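Local coordinates for MlnE (Bacillus amyloliquefaciens subsp. plantarum, PDB 5D2E), which binds NADP as the B-type ketoreductase at the N-terminal end of a macrolactin assembly-line synthase and probably reduces beta-keto groups of the growing polyketide chain, at residues 72-76 with 223-229; 49-55 with 230-234; 130-134 with 175-179. All coordinates share one frame; numbering follows the deposited sequence.

Contact 1. Residues 72-76 with 223-229; sequences VMKRQ and QHIADVI
The amides of Q76 and Q223 meet across two helices with their planes 40° apart. Q223 NE2 donates to Q76 OE1 at 3.0 Å, and the acceptor lies close to the Q223 amide plane. The same NE2 donates to D227 OD1 at 3.1 Å, one helical turn on, from above the carboxylate plane. Q76 sends CG away from its own backbone N (chi1 -172°) and then bends at chi2, which lays CD over A226 CB at 3.9 Å. Its NE2 reaches D227 OD1 only weakly and has a stronger partner in S230 OG. Helices 70-76 and 222-233 flank the parallel sheet of the Rossmann-like subdomain that precedes the NADP-binding half in ketoreductases of this type; the local axes approach to 9.8 Å and run 50° apart. Beside the amides the packing is largely apolar. M73, folded at chi2 and chi3, brings SD against both A226 CB (4.0 Å) and I229 CD1 (4.1 Å), while F62 of strand 60-64 touches both M73 and I229. V72 CG2 meets the methyl of A226 and, separately, the amide oxygen of Q223. A water donates to V72 O and to Q223 OE1, tying the Q223 oxygen to the first helix.

Contact 2. Residues 49-55 with 230-234; sequences GSKKFPH and SFEWN
The C-terminal end of helix 222-233, in the Rossmann-like subdomain that carries no NADP here, is wrapped by the loop 49-55, which leads from strand 35-46 to strand 60-64. The loop offers backbone carbonyls to the last turn of the helix, and polar side chains there take them up. S230 OG donates to K52 O at 2.7 Å, tilted modestly from the carbonyl plane. N234, the first residue to leave helical backbone angles, turns its amide back over the helix end. Its ND2 donates to S230 O at 2.9 Å, inside the terminal turn, and to F53 O at 3.0 Å, the second from well above the carbonyl plane. One amide nitrogen therefore bridges helix end and loop. On the loop itself, S50 OG, placed between its backbone N and carbonyl carbon (chi1 67°), donates to K51 O, while its CB and OG lie against F231. F231 directs its own ring edge at G49 O.

Farther along, one face of the poorly ordered H55 ring lies near N234 OD1, with ring and amide planes 81° apart. A water accepts from H55 N and donates to W233 O. The W233 indole is the apolar partner of the loop. K52 O meets the indole edge in plane, 3.4 Å from CE3, and H127 packs edge-to-face with the indole. P54 CG sits 3.8 Å from the centroid of the W233 six-membered ring, only 11° off the ring normal, a CH-pi contact over the face.

Contact 3. Residues 130-134 with 175-179; sequences HFLAA and YLYEN
Strands 127-133 and 171-180 are parallel neighbours joined through helix 141-164, a beta-alpha-beta unit of the Rossmann-like subdomain. H130 and Y175 form a parallel beta bridge, and the short strand axes diverge by 32°. Two backbone bonds span the pair: L176 N to H130 O at 2.9 Å, and E178 N to A133 O at 3.1 Å. The second acceptor, A133, is the centre of an inverse gamma turn, with a weak bond from A134 N to L132 O. Auxiliary CA-H...O contacts run from Y175 CA to H130 O and from Y177 CA to A133 O.

Apolar packing falls on the two faces of the sheet. On the one with H130 and Y175, which helices 141-164 and 186-201 cover, A133 CB presses against Y177 CB at 3.5 Å and lies near Y175 CE1. The Y177 ring leads away from the first strand because CG is set between its backbone N and carbonyl carbon (chi1 65°). On the other, F131 crosses L176 at about a right angle, CD1 against L176 CB at 3.7 Å, and its ring edge meets E178 CG.

The polar contacts gather round H130 and Y175. H130 ND1 comes to the edge of the Y175 ring, in its plane; H130 NE2 bonds S154 OG, and Y175 OH bonds Y188 O. A water links the strands between the two backbone bonds: L132 N donates to it, it donates to L176 O at 2.8 Å, and it lies 2.9 Å from H130 ND1.

All three contacts lie in the same Rossmann-like subdomain. Contacts 1 and 2 share helix 222-233, their centres 10 Å apart, and Q76 links them: its NE2 is 2.9 Å from S230 OG, a probable hydrogen bond, and its OE1 3.2 Å from K52 NZ, a weaker one. M73 CE also packs on W233 CH2. Contact 3 is the sheet beneath, 14 Å from contact 1 between centres; I229 CD1 rests on L176 CD1 at 3.8 Å, and I225 CD1 on F131 CZ. Contacts 2 and 3 do not touch, their nearest atoms being about 6 Å apart. All lie away from the NADP pocket, formed by residues between 280 and 452 such as Y421.

Contact 1. Residues 72-76 with 223-229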
ATOM      1  N   VAL A  72      14.190  -0.349 -29.440  1.00 29.41           N
ATOM      2  CA  VAL A  72      15.306  -0.237 -28.563  1.00 29.41           C
ATOM      3  C   VAL A  72      15.609  -1.576 -27.958  1.00 26.06           C
ATOM      4  O   VAL A  72      16.755  -1.888 -27.656  1.00 28.09           O
ATOM      5  CB  VAL A  72      15.128   0.873 -27.451  1.00 33.97           C
ATOM      6  CG1 VAL A  72      14.141   0.410 -26.368  1.00 38.96           C
ATOM      7  CG2 VAL A  72      16.444   1.117 -26.779  1.00 36.38           C
ATOM      8  N   MET A  73      14.568  -2.363 -27.684  1.00 27.50           N
ATOM      9  CA  MET A  73      14.813  -3.636 -27.037  1.00 27.48           C
ATOM     10  C   MET A  73      15.379  -4.618 -28.067  1.00 29.09           C
ATOM     11  O   MET A  73      16.254  -5.413 -27.746  1.00 26.30           O
ATOM     12  CB  MET A  73      13.525  -4.217 -26.418  1.00 30.06           C
ATOM     13  CG  MET A  73      13.000  -3.538 -25.156  1.00 30.32           C
ATOM     14  SD  MET A  73      14.234  -3.451 -23.894  1.00 29.96           S
ATOM     15  CE  MET A  73      14.535  -5.128 -23.471  1.00 35.88           C
ATOM     16  N   LYS A  74      14.885  -4.591 -29.306  1.00 27.46           N
ATOM     17  CA  LYS A  74      15.560  -5.439 -30.367  1.00 31.75           C
ATOM     18  C   LYS A  74      17.071  -5.121 -30.514  1.00 32.86           C
ATOM     19  O   LYS A  74      17.948  -6.046 -30.517  1.00 32.75           O
ATOM     20  CB  LYS A  74      14.884  -5.222 -31.730  1.00 33.05           C
ATOM     21  CG  LYS A  74      13.458  -5.669 -31.778  1.00 36.00           C
ATOM     22  CD  LYS A  74      13.291  -7.181 -31.468  1.00 40.11           C
ATOM     23  CE  LYS A  74      13.911  -8.075 -32.557  1.00 41.98           C
ATOM     24  NZ  LYS A  74      13.778  -9.492 -32.161  1.00 44.69           N
ATOM     25  N   ARG A  75      17.373  -3.821 -30.509  1.00 31.94           N
ATOM     26  CA  ARG A  75      18.787  -3.403 -30.544  1.00 34.20           C
ATOM     27  C   ARG A  75      19.550  -3.850 -29.338  1.00 33.67           C
ATOM     28  O   ARG A  75      20.658  -4.393 -29.427  1.00 32.70           O
ATOM     29  CB  ARG A  75      18.932  -1.922 -30.764  1.00 39.15           C
ATOM     30  CG  ARG A  75      20.401  -1.550 -30.976  1.00 50.39           C
ATOM     31  CD  ARG A  75      20.606  -0.124 -31.495  1.00 59.28           C
ATOM     32  NE  ARG A  75      19.389   0.438 -32.106  1.00 66.24           N
ATOM     33  CZ  ARG A  75      18.597   1.335 -31.522  1.00 68.90           C
ATOM     34  NH1 ARG A  75      18.903   1.798 -30.312  1.00 69.61           N
ATOM     35  NH2 ARG A  75      17.506   1.780 -32.151  1.00 66.15           N
ATOM     36  N   GLN A  76      18.919  -3.750 -28.179  1.00 33.12           N
ATOM     37  CA  GLN A  76      19.595  -4.154 -26.963  1.00 29.99           C
ATOM     38  C   GLN A  76      19.950  -5.654 -26.953  1.00 27.71           C
ATOM     39  O   GLN A  76      20.974  -6.085 -26.404  1.00 31.02           O
ATOM     40  CB  GLN A  76      18.677  -3.802 -25.760  1.00 27.92           C
ATOM     41  CG  GLN A  76      19.375  -4.016 -24.435  1.00 30.16           C
ATOM     42  CD  GLN A  76      20.191  -2.819 -23.999  1.00 33.03           C
ATOM     43  OE1 GLN A  76      20.454  -1.937 -24.796  1.00 34.45           O
ATOM     44  NE2 GLN A  76      20.517  -2.745 -22.692  1.00 34.41           N
ATOM     45  N   GLN A 223      16.431   4.259 -24.325  1.00 30.05           N
ATOM     46  CA  GLN A 223      17.637   3.551 -24.037  1.00 30.41           C
ATOM     47  C   GLN A 223      17.936   3.434 -22.561  1.00 32.72           C
ATOM     48  O   GLN A 223      18.461   2.402 -22.148  1.00 29.91           O
ATOM     49  CB  GLN A 223      18.848   4.162 -24.777  1.00 33.56           C
ATOM     50  CG  GLN A 223      20.134   3.404 -24.579  1.00 33.13           C
ATOM     51  CD  GLN A 223      20.096   1.985 -25.185  1.00 34.87           C
ATOM     52  OE1 GLN A 223      19.562   1.760 -26.308  1.00 35.38           O
ATOM     53  NE2 GLN A 223      20.641   0.999 -24.432  1.00 32.47           N
ATOM     54  N   HIS A 224      17.721   4.487 -21.768  1.00 32.65           N
ATOM     55  CA  HIS A 224      17.975   4.374 -20.312  1.00 34.47           C
ATOM     56  C   HIS A 224      17.049   3.299 -19.689  1.00 28.85           C
ATOM     57  O   HIS A 224      17.436   2.563 -18.796  1.00 29.68           O
ATOM     58  CB  HIS A 224      17.726   5.700 -19.573  1.00 38.96           C
ATOM     59  CG  HIS A 224      18.834   6.712 -19.675  1.00 51.46           C
ATOM     60  ND1 HIS A 224      18.620   8.003 -20.131  1.00 57.84           N
ATOM     61  CD2 HIS A 224      20.141   6.655 -19.321  1.00 61.26           C
ATOM     62  CE1 HIS A 224      19.758   8.676 -20.105  1.00 56.32           C
ATOM     63  NE2 HIS A 224      20.694   7.891 -19.603  1.00 57.34           N
ATOM     64  N   ILE A 225      15.843   3.176 -20.205  1.00 29.84           N
ATOM     65  CA  ILE A 225      14.938   2.132 -19.731  1.00 27.24           C
ATOM     66  C   ILE A 225      15.524   0.739 -20.032  1.00 28.27           C
ATOM     67  O   ILE A 225      15.594  -0.142 -19.164  1.00 29.26           O
ATOM     68  CB  ILE A 225      13.553   2.286 -20.301  1.00 27.32           C
ATOM     69  CG1 ILE A 225      12.955   3.613 -19.865  1.00 27.09           C
ATOM     70  CG2 ILE A 225      12.690   1.125 -19.777  1.00 28.60           C
ATOM     71  CD1 ILE A 225      11.591   3.942 -20.415  1.00 28.38           C
ATOM     72  N   ALA A 226      15.990   0.548 -21.267  1.00 27.37           N
ATOM     73  CA  ALA A 226      16.586  -0.687 -21.627  1.00 26.01           C
ATOM     74  C   ALA A 226      17.702  -0.969 -20.752  1.00 25.21           C
ATOM     75  O   ALA A 226      17.947  -2.159 -20.382  1.00 26.91           O
ATOM     76  CB  ALA A 226      17.038  -0.680 -23.061  1.00 28.31           C
ATOM     77  N   ASP A 227      18.499   0.072 -20.446  1.00 26.90           N
ATOM     78  CA  ASP A 227      19.625  -0.181 -19.564  1.00 27.09           C
ATOM     79  C   ASP A 227      19.243  -0.591 -18.153  1.00 28.28           C
ATOM     80  O   ASP A 227      19.934  -1.360 -17.516  1.00 28.41           O
ATOM     81  CB  ASP A 227      20.572   1.027 -19.556  1.00 32.68           C
ATOM     82  CG  ASP A 227      21.323   1.186 -20.929  1.00 37.69           C
ATOM     83  OD1 ASP A 227      21.657   0.171 -21.599  1.00 38.30           O
ATOM     84  OD2 ASP A 227      21.468   2.334 -21.321  1.00 43.67           O
ATOM     85  N   VAL A 228      18.169  -0.026 -17.652  1.00 26.80           N
ATOM     86  CA  VAL A 228      17.639  -0.455 -16.325  1.00 28.03           C
ATOM     87  C   VAL A 228      17.177  -1.891 -16.347  1.00 26.80           C
ATOM     88  O   VAL A 228      17.500  -2.668 -15.449  1.00 26.70           O
ATOM     89  CB  VAL A 228      16.498   0.453 -15.860  1.00 28.76           C
ATOM     90  CG1 VAL A 228      15.779  -0.162 -14.661  1.00 31.61           C
ATOM     91  CG2 VAL A 228      17.052   1.800 -15.510  1.00 30.01           C
ATOM     92  N   ILE A 229      16.494  -2.283 -17.432  1.00 27.73           N
ATOM     93  CA  ILE A 229      16.086  -3.705 -17.572  1.00 28.75           C
ATOM     94  C   ILE A 229      17.297  -4.639 -17.550  1.00 30.13           C
ATOM     95  O   ILE A 229      17.329  -5.641 -16.807  1.00 27.59           O
ATOM     96  CB  ILE A 229      15.221  -3.895 -18.836  1.00 25.88           C
ATOM     97  CG1 ILE A 229      13.903  -3.128 -18.667  1.00 27.01           C
ATOM     98  CG2 ILE A 229      14.954  -5.322 -19.133  1.00 28.46           C
ATOM     99  CD1 ILE A 229      13.104  -2.949 -19.948  1.00 31.35           C
TER
HETATM  100  O   HOH W   1      19.218  -0.407 -27.751  1.00 34.83           O

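Contact 2. Residues 49-55 with 230-234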
ATOM      1  N   GLY A  49      25.524   0.863 -15.201  1.00 51.69           N
ATOM      2  CA  GLY A  49      25.396  -0.113 -16.290  1.00 58.94           C
ATOM      3  C   GLY A  49      25.843  -1.521 -15.894  1.00 54.20           C
ATOM      4  O   GLY A  49      26.109  -1.811 -14.704  1.00 51.27           O
ATOM      5  N   SER A  50      25.935  -2.386 -16.912  1.00 49.36           N
ATOM      6  CA  SER A  50      25.946  -3.848 -16.747  1.00 47.85           C
ATOM      7  C   SER A  50      26.076  -4.549 -18.135  1.00 48.44           C
ATOM      8  O   SER A  50      25.953  -3.914 -19.191  1.00 47.49           O
ATOM      9  CB  SER A  50      24.615  -4.315 -16.122  1.00 46.73           C
ATOM     10  OG  SER A  50      23.538  -4.106 -17.051  1.00 41.34           O
ATOM     11  N   LYS A  51      26.263  -5.860 -18.139  1.00 45.68           N
ATOM     12  CA  LYS A  51      26.000  -6.636 -19.375  1.00 44.82           C
ATOM     13  C   LYS A  51      24.529  -6.394 -19.832  1.00 42.82           C
ATOM     14  O   LYS A  51      23.668  -6.001 -19.020  1.00 38.08           O
ATOM     15  CB  LYS A  51      26.191  -8.119 -19.105  1.00 50.24           C
ATOM     16  CG  LYS A  51      27.551  -8.482 -18.464  1.00 64.92           C
ATOM     17  CD  LYS A  51      28.408  -9.445 -19.307  1.00 75.71           C
ATOM     18  CE  LYS A  51      28.902 -10.642 -18.491  1.00 82.45           C
ATOM     19  NZ  LYS A  51      27.738 -11.414 -17.943  1.00 84.41           N
ATOM     20  N   LYS A  52      24.243  -6.676 -21.087  1.00 35.55           N
ATOM     21  CA  LYS A  52      22.950  -6.415 -21.632  1.00 35.92           C
ATOM     22  C   LYS A  52      21.960  -7.586 -21.522  1.00 37.16           C
ATOM     23  O   LYS A  52      20.754  -7.358 -21.491  1.00 36.82           O
ATOM     24  CB  LYS A  52      23.104  -6.024 -23.062  1.00 39.85           C
ATOM     25  CG  LYS A  52      23.944  -4.795 -23.223  1.00 46.26           C
ATOM     26  CD  LYS A  52      24.371  -4.654 -24.677  1.00 54.99           C
ATOM     27  CE  LYS A  52      23.305  -3.963 -25.501  1.00 60.36           C
ATOM     28  NZ  LYS A  52      23.509  -2.470 -25.539  1.00 63.17           N
ATOM     29  N   PHE A  53      22.429  -8.830 -21.467  1.00 39.27           N
ATOM     30  CA  PHE A  53      21.515  -9.964 -21.633  1.00 36.19           C
ATOM     31  C   PHE A  53      21.071 -10.564 -20.305  1.00 38.41           C
ATOM     32  O   PHE A  53      21.792 -10.508 -19.322  1.00 38.59           O
ATOM     33  CB  PHE A  53      22.154 -11.108 -22.470  1.00 38.20           C
ATOM     34  CG  PHE A  53      22.549 -10.742 -23.891  1.00 36.60           C
ATOM     35  CD1 PHE A  53      22.069  -9.605 -24.542  1.00 37.92           C
ATOM     36  CD2 PHE A  53      23.414 -11.573 -24.566  1.00 38.38           C
ATOM     37  CE1 PHE A  53      22.427  -9.309 -25.836  1.00 38.09           C
ATOM     38  CE2 PHE A  53      23.808 -11.260 -25.853  1.00 37.91           C
ATOM     39  CZ  PHE A  53      23.311 -10.162 -26.493  1.00 37.74           C
ATOM     40  N   PRO A  54      19.911 -11.249 -20.308  1.00 37.76           N
ATOM     41  CA  PRO A  54      19.536 -12.098 -19.182  1.00 39.72           C
ATOM     42  C   PRO A  54      20.629 -13.137 -18.896  1.00 41.82           C
ATOM     43  O   PRO A  54      21.407 -13.471 -19.804  1.00 41.39           O
ATOM     44  CB  PRO A  54      18.252 -12.766 -19.670  1.00 36.92           C
ATOM     45  CG  PRO A  54      17.758 -11.978 -20.831  1.00 37.04           C
ATOM     46  CD  PRO A  54      18.956 -11.322 -21.434  1.00 36.24           C
ATOM     47  N   HIS A  55      20.662 -13.669 -17.682  1.00 49.31           N
ATOM     48  CA  HIS A  55      21.697 -14.670 -17.286  1.00 57.11           C
ATOM     49  C   HIS A  55      21.490 -16.089 -17.829  1.00 58.72           C
ATOM     50  O   HIS A  55      22.425 -16.868 -17.815  1.00 62.07           O
ATOM     51  CB  HIS A  55      21.856 -14.754 -15.745  1.00 68.78           C
ATOM     52  CG  HIS A  55      22.999 -13.935 -15.211  1.00 84.36           C
ATOM     53  ND1 HIS A  55      22.907 -13.187 -14.055  1.00 94.05           N
ATOM     54  CD2 HIS A  55      24.254 -13.735 -15.686  1.00 89.88           C
ATOM     55  CE1 HIS A  55      24.051 -12.560 -13.842  1.00 92.75           C
ATOM     56  NE2 HIS A  55      24.885 -12.875 -14.819  1.00 95.50           N
ATOM     57  N   SER A 230      18.310  -4.312 -18.358  1.00 27.89           N
ATOM     58  CA  SER A 230      19.507  -5.144 -18.342  1.00 27.15           C
ATOM     59  C   SER A 230      20.210  -5.203 -16.990  1.00 27.32           C
ATOM     60  O   SER A 230      20.806  -6.212 -16.624  1.00 29.45           O
ATOM     61  CB  SER A 230      20.480  -4.667 -19.431  1.00 30.01           C
ATOM     62  OG  SER A 230      19.925  -4.889 -20.758  1.00 29.57           O
ATOM     63  N   PHE A 231      20.218  -4.074 -16.285  1.00 29.57           N
ATOM     64  CA  PHE A 231      20.819  -3.998 -14.998  1.00 31.37           C
ATOM     65  C   PHE A 231      20.063  -4.920 -14.044  1.00 31.38           C
ATOM     66  O   PHE A 231      20.658  -5.665 -13.254  1.00 30.69           O
ATOM     67  CB  PHE A 231      20.803  -2.539 -14.516  1.00 31.79           C
ATOM     68  CG  PHE A 231      21.457  -2.336 -13.170  1.00 33.95           C
ATOM     69  CD1 PHE A 231      22.859  -2.132 -13.085  1.00 38.28           C
ATOM     70  CD2 PHE A 231      20.694  -2.295 -12.000  1.00 33.97           C
ATOM     71  CE1 PHE A 231      23.463  -1.920 -11.849  1.00 45.25           C
ATOM     72  CE2 PHE A 231      21.314  -2.121 -10.754  1.00 39.19           C
ATOM     73  CZ  PHE A 231      22.703  -1.944 -10.686  1.00 39.61           C
ATOM     74  N   GLU A 232      18.739  -4.867 -14.106  1.00 30.47           N
ATOM     75  CA  GLU A 232      17.912  -5.740 -13.247  1.00 32.35           C
ATOM     76  C   GLU A 232      18.205  -7.215 -13.563  1.00 35.43           C
ATOM     77  O   GLU A 232      18.344  -8.074 -12.653  1.00 33.23           O
ATOM     78  CB  GLU A 232      16.409  -5.422 -13.447  1.00 30.32           C
ATOM     79  CG  GLU A 232      15.976  -4.132 -12.771  1.00 32.67           C
ATOM     80  CD  GLU A 232      15.731  -4.322 -11.281  1.00 36.64           C
ATOM     81  OE1 GLU A 232      15.651  -5.497 -10.869  1.00 35.55           O
ATOM     82  OE2 GLU A 232      15.596  -3.319 -10.562  1.00 35.01           O
ATOM     83  N   TRP A 233      18.279  -7.529 -14.861  1.00 33.58           N
ATOM     84  CA  TRP A 233      18.550  -8.939 -15.241  1.00 35.71           C
ATOM     85  C   TRP A 233      19.845  -9.477 -14.701  1.00 40.00           C
ATOM     86  O   TRP A 233      20.002 -10.684 -14.508  1.00 39.75           O
ATOM     87  CB  TRP A 233      18.613  -9.082 -16.736  1.00 35.23           C
ATOM     88  CG  TRP A 233      17.313  -9.032 -17.405  1.00 32.86           C
ATOM     89  CD1 TRP A 233      16.087  -9.354 -16.873  1.00 35.25           C
ATOM     90  CD2 TRP A 233      17.086  -8.720 -18.770  1.00 29.83           C
ATOM     91  NE1 TRP A 233      15.102  -9.235 -17.844  1.00 32.19           N
ATOM     92  CE2 TRP A 233      15.691  -8.845 -19.009  1.00 30.89           C
ATOM     93  CE3 TRP A 233      17.910  -8.301 -19.817  1.00 31.14           C
ATOM     94  CZ2 TRP A 233      15.126  -8.605 -20.257  1.00 29.21           C
ATOM     95  CZ3 TRP A 233      17.356  -8.048 -21.031  1.00 28.75           C
ATOM     96  CH2 TRP A 233      15.968  -8.198 -21.251  1.00 29.93           C
ATOM     97  N   ASN A 234      20.786  -8.571 -14.466  1.00 40.77           N
ATOM     98  CA  ASN A 234      22.107  -8.944 -14.016  1.00 44.24           C
ATOM     99  C   ASN A 234      22.438  -8.639 -12.536  1.00 48.17           C
ATOM    100  O   ASN A 234      23.588  -8.765 -12.185  1.00 53.75           O
ATOM    101  CB  ASN A 234      23.118  -8.289 -14.977  1.00 45.14           C
ATOM    102  CG  ASN A 234      23.157  -8.987 -16.322  1.00 45.10           C
ATOM    103  OD1 ASN A 234      23.653 -10.107 -16.410  1.00 51.65           O
ATOM    104  ND2 ASN A 234      22.587  -8.366 -17.354  1.00 38.41           N
TER
HETATM  105  O   HOH W   2      18.746 -12.480 -15.773  1.00 43.03           O

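Contact 3. Residues 130-134 with 175-179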
ATOM      1  N   HIS A 130       6.876  -6.296 -17.425  1.00 22.53           N
ATOM      2  CA  HIS A 130       5.565  -5.705 -17.443  1.00 23.25           C
ATOM      3  C   HIS A 130       5.740  -4.207 -17.390  1.00 24.65           C
ATOM      4  O   HIS A 130       6.148  -3.625 -16.358  1.00 24.23           O
ATOM      5  CB  HIS A 130       4.779  -6.194 -16.248  1.00 24.11           C
ATOM      6  CG  HIS A 130       3.342  -5.797 -16.278  1.00 22.38           C
ATOM      7  ND1 HIS A 130       2.905  -4.569 -15.830  1.00 22.76           N
ATOM      8  CD2 HIS A 130       2.227  -6.484 -16.638  1.00 25.84           C
ATOM      9  CE1 HIS A 130       1.595  -4.477 -15.985  1.00 24.16           C
ATOM     10  NE2 HIS A 130       1.150  -5.641 -16.435  1.00 26.65           N
ATOM     11  N   PHE A 131       5.452  -3.543 -18.506  1.00 25.61           N
ATOM     12  CA  PHE A 131       5.601  -2.107 -18.571  1.00 24.85           C
ATOM     13  C   PHE A 131       4.403  -1.417 -19.228  1.00 28.45           C
ATOM     14  O   PHE A 131       4.498  -0.894 -20.347  1.00 26.61           O
ATOM     15  CB  PHE A 131       6.889  -1.773 -19.362  1.00 25.15           C
ATOM     16  CG  PHE A 131       7.241  -0.265 -19.426  1.00 25.66           C
ATOM     17  CD1 PHE A 131       6.881   0.608 -18.445  1.00 27.68           C
ATOM     18  CD2 PHE A 131       7.974   0.223 -20.473  1.00 27.33           C
ATOM     19  CE1 PHE A 131       7.257   1.966 -18.497  1.00 30.18           C
ATOM     20  CE2 PHE A 131       8.339   1.557 -20.542  1.00 30.76           C
ATOM     21  CZ  PHE A 131       8.005   2.419 -19.535  1.00 30.31           C
ATOM     22  N   LEU A 132       3.320  -1.373 -18.505  1.00 25.68           N
ATOM     23  CA  LEU A 132       2.093  -0.714 -18.890  1.00 24.95           C
ATOM     24  C   LEU A 132       1.827   0.533 -18.020  1.00 28.95           C
ATOM     25  O   LEU A 132       0.999   1.368 -18.378  1.00 31.45           O
ATOM     26  CB  LEU A 132       0.915  -1.611 -18.628  1.00 27.13           C
ATOM     27  CG  LEU A 132       0.922  -2.960 -19.327  1.00 31.25           C
ATOM     28  CD1 LEU A 132      -0.369  -3.675 -19.035  1.00 30.37           C
ATOM     29  CD2 LEU A 132       1.171  -2.816 -20.847  1.00 30.80           C
ATOM     30  N   ALA A 133       2.488   0.601 -16.865  1.00 29.67           N
ATOM     31  CA  ALA A 133       2.156   1.621 -15.818  1.00 30.21           C
ATOM     32  C   ALA A 133       2.782   2.972 -16.086  1.00 30.03           C
ATOM     33  O   ALA A 133       3.942   3.253 -15.658  1.00 32.26           O
ATOM     34  CB  ALA A 133       2.546   1.126 -14.440  1.00 29.34           C
ATOM     35  N   ALA A 134       2.022   3.775 -16.841  1.00 32.03           N
ATOM     36  CA  ALA A 134       2.398   5.141 -17.089  1.00 34.74           C
ATOM     37  C   ALA A 134       1.207   6.057 -17.045  1.00 34.31           C
ATOM     38  O   ALA A 134       0.070   5.634 -16.865  1.00 35.67           O
ATOM     39  CB  ALA A 134       3.222   5.264 -18.413  1.00 36.06           C
ATOM     40  N   TYR A 175       8.433  -5.564 -13.050  1.00 23.76           N
ATOM     41  CA  TYR A 175       7.376  -4.622 -13.184  1.00 23.62           C
ATOM     42  C   TYR A 175       7.984  -3.226 -13.164  1.00 24.59           C
ATOM     43  O   TYR A 175       8.700  -2.894 -12.254  1.00 24.67           O
ATOM     44  CB  TYR A 175       6.394  -4.810 -12.045  1.00 24.13           C
ATOM     45  CG  TYR A 175       5.500  -3.648 -11.798  1.00 23.71           C
ATOM     46  CD1 TYR A 175       4.434  -3.341 -12.633  1.00 24.54           C
ATOM     47  CD2 TYR A 175       5.755  -2.790 -10.719  1.00 27.45           C
ATOM     48  CE1 TYR A 175       3.663  -2.195 -12.398  1.00 26.84           C
ATOM     49  CE2 TYR A 175       4.978  -1.662 -10.492  1.00 25.97           C
ATOM     50  CZ  TYR A 175       3.947  -1.375 -11.315  1.00 27.42           C
ATOM     51  OH  TYR A 175       3.196  -0.249 -10.966  1.00 29.45           O
ATOM     52  N   LEU A 176       7.658  -2.417 -14.189  1.00 24.28           N
ATOM     53  CA  LEU A 176       8.131  -1.058 -14.376  1.00 25.92           C
ATOM     54  C   LEU A 176       7.000  -0.070 -14.427  1.00 24.78           C
ATOM     55  O   LEU A 176       5.964  -0.339 -14.984  1.00 24.16           O
ATOM     56  CB  LEU A 176       8.900  -0.904 -15.704  1.00 25.81           C
ATOM     57  CG  LEU A 176       9.913  -1.991 -16.031  1.00 29.23           C
ATOM     58  CD1 LEU A 176      10.524  -1.891 -17.425  1.00 34.43           C
ATOM     59  CD2 LEU A 176      10.979  -1.944 -14.984  1.00 32.08           C
ATOM     60  N   TYR A 177       7.236   1.094 -13.828  1.00 23.05           N
ATOM     61  CA  TYR A 177       6.347   2.209 -13.944  1.00 22.65           C
ATOM     62  C   TYR A 177       7.148   3.510 -14.019  1.00 24.42           C
ATOM     63  O   TYR A 177       8.254   3.589 -13.502  1.00 23.60           O
ATOM     64  CB  TYR A 177       5.362   2.324 -12.797  1.00 23.34           C
ATOM     65  CG  TYR A 177       5.898   2.606 -11.439  1.00 24.46           C
ATOM     66  CD1 TYR A 177       6.400   1.574 -10.646  1.00 24.69           C
ATOM     67  CD2 TYR A 177       5.911   3.920 -10.918  1.00 26.81           C
ATOM     68  CE1 TYR A 177       6.865   1.816  -9.367  1.00 29.98           C
ATOM     69  CE2 TYR A 177       6.366   4.164  -9.632  1.00 27.19           C
ATOM     70  CZ  TYR A 177       6.859   3.110  -8.877  1.00 28.11           C
ATOM     71  OH  TYR A 177       7.339   3.332  -7.622  1.00 29.85           O
ATOM     72  N   GLU A 178       6.521   4.515 -14.617  1.00 25.23           N
ATOM     73  CA  GLU A 178       7.129   5.804 -14.791  1.00 26.43           C
ATOM     74  C   GLU A 178       6.653   6.763 -13.720  1.00 25.21           C
ATOM     75  O   GLU A 178       5.508   6.723 -13.263  1.00 26.15           O
ATOM     76  CB  GLU A 178       6.770   6.430 -16.112  1.00 28.72           C
ATOM     77  CG  GLU A 178       7.298   5.686 -17.321  1.00 32.92           C
ATOM     78  CD  GLU A 178       6.884   6.381 -18.611  1.00 37.91           C
ATOM     79  OE1 GLU A 178       6.049   7.321 -18.593  1.00 42.73           O
ATOM     80  OE2 GLU A 178       7.451   6.023 -19.607  1.00 37.93           O
ATOM     81  N   ASN A 179       7.569   7.640 -13.354  1.00 25.53           N
ATOM     82  CA  ASN A 179       7.284   8.750 -12.458  1.00 25.43           C
ATOM     83  C   ASN A 179       8.193   9.914 -12.893  1.00 25.19           C
ATOM     84  O   ASN A 179       8.997   9.751 -13.817  1.00 24.75           O
ATOM     85  CB  ASN A 179       7.472   8.355 -10.979  1.00 25.26           C
ATOM     86  CG  ASN A 179       6.812   9.382  -9.984  1.00 26.50           C
ATOM     87  OD1 ASN A 179       5.943  10.171 -10.340  1.00 26.39           O
ATOM     88  ND2 ASN A 179       7.211   9.311  -8.751  1.00 29.20           N
TER
HETATM   89  O   HOH W   3       3.701  -1.810 -15.707  1.00 23.74           O